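Local coordinates for protein PTS system, IIA component (Enterococcus faecalis, PDB 3BED) that probably acts as the mannose/sorbose-specific IIA component of a sugar phosphotransferase system, passing on phosphate during sugar uptake, at residues Y117-Q120 with I121-A125. Numbering follows the deposited sequence. Where two conformers were deposited one is given.
Sequences YLTQ and IGQSA
Ile121 and Tyr117, one helical turn apart, illustrate how an aliphatic branch can settle on an aromatic ring without leaving its own helix. Followed outward, the isoleucine begins with CB, which rests against two main-chain oxygens, Tyr117 O and Leu118 O, each 3.7 Å away. Its chi1 of -73° turns CG1 back toward the preceding turn, where the tyrosine lies: CG1 sits 3.9 Å from the centroid of the Tyr117 ring, 19° off the normal, a CH-pi contact displaced toward the rim. At the tip, CD1 lies over the hydroxyl end of the ring, 3.7 Å from Tyr117 OH, and also brushes Gln120 OE1. With CG anti to the backbone N (chi1 175°), Tyr117 swings its ring toward the following turn and Ile121, while its hydroxyl makes a weak hydrogen bond to Glu102 on helix 97-105.

Further round, Ser124 N donates to Gln120 O at 2.9 Å. In one of the two serine conformers Ser124 OG also bonds to Gln120 O, from the opposite face of the carbonyl plane, and the Gln120 chain, bent at chi2, brings NE2 near that hydroxyl. Thr119 and Gln123 run side by side, Thr119 CG2 lying 3.3 Å from Gln123 NE2. Their polar ends serve the dimer: Thr119 OG1 is hydrogen-bonded both to Ala115 O one turn earlier and to Thr128 OG1 of the second subunit, and Gln123 NE2 to Val126 O of that subunit. Regular i to i+4 backbone bonds join the turns, and Leu118 faces the parallel sheet, as expected of an amphipathic helix, here the last turns of helix 111-124 in an alpha/beta EIIA-man domain.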
# COMPACT_ATOMS: atom_id res chain seq x y z
N TYR A 117 17.15 -2.51 -0.01
CA TYR A 117 16.83 -1.15 -0.43
C TYR A 117 15.31 -0.89 -0.31
O TYR A 117 14.89 0.13 0.26
CB TYR A 117 17.29 -0.94 -1.87
CG TYR A 117 16.90 0.41 -2.42
CD1 TYR A 117 17.41 1.59 -1.85
CD2 TYR A 117 16.00 0.50 -3.49
CE1 TYR A 117 17.05 2.83 -2.34
CE2 TYR A 117 15.63 1.74 -4.00
CZ TYR A 117 16.17 2.90 -3.42
OH TYR A 117 15.77 4.13 -3.92
N LEU A 118 14.50 -1.81 -0.83
CA LEU A 118 13.04 -1.60 -0.85
C LEU A 118 12.43 -1.72 0.53
O LEU A 118 11.41 -1.10 0.82
CB LEU A 118 12.37 -2.60 -1.79
CG LEU A 118 12.75 -2.40 -3.28
CD1 LEU A 118 12.06 -3.46 -4.05
CD2 LEU A 118 12.44 -1.03 -3.85
N THR A 119 13.05 -2.51 1.40
CA THR A 119 12.65 -2.54 2.79
C THR A 119 12.82 -1.18 3.41
O THR A 119 11.92 -0.66 4.10
CB THR A 119 13.38 -3.64 3.58
OG1 THR A 119 13.07 -4.89 2.96
CG2 THR A 119 12.92 -3.66 5.02
N GLN A 120 13.99 -0.58 3.18
CA GLN A 120 14.25 0.74 3.72
C GLN A 120 13.30 1.78 3.13
O GLN A 120 12.79 2.63 3.87
CB GLN A 120 15.69 1.13 3.48
CG GLN A 120 16.02 2.56 3.82
CD GLN A 120 15.89 3.49 2.60
OE1 GLN A 120 16.49 3.24 1.52
NE2 GLN A 120 15.09 4.54 2.75
N ILE A 121 13.08 1.73 1.82
CA ILE A 121 12.14 2.66 1.14
C ILE A 121 10.76 2.55 1.78
O ILE A 121 10.14 3.59 2.13
CB ILE A 121 12.06 2.38 -0.38
CG1 ILE A 121 13.34 2.86 -1.09
CG2 ILE A 121 10.84 3.01 -1.00
CD1 ILE A 121 13.75 4.33 -0.81
N GLY A 122 10.31 1.30 1.92
CA GLY A 122 8.93 1.06 2.36
C GLY A 122 8.75 1.60 3.78
O GLY A 122 7.69 2.14 4.10
N GLN A 123 9.75 1.40 4.66
CA GLN A 123 9.67 1.90 6.03
C GLN A 123 9.71 3.40 6.07
O GLN A 123 8.90 4.02 6.77
CB GLN A 123 10.79 1.33 6.94
CG GLN A 123 10.68 -0.18 7.05
CD GLN A 123 11.91 -0.84 7.62
OE1 GLN A 123 12.91 -0.17 7.91
NE2 GLN A 123 11.85 -2.16 7.79
N SER A 124 10.61 4.00 5.30
CA SER A 124 10.75 5.47 5.28
C SER A 124 9.54 6.16 4.70
O SER A 124 9.29 7.36 4.96
CB SER A 124 11.99 5.91 4.50
OG SER A 124 13.17 5.49 5.16
N ALA A 125 8.80 5.40 3.88
CA ALA A 125 7.61 5.94 3.23
C ALA A 125 6.44 6.20 4.19
O ALA A 125 5.45 6.86 3.82
CB ALA A 125 7.13 4.97 2.15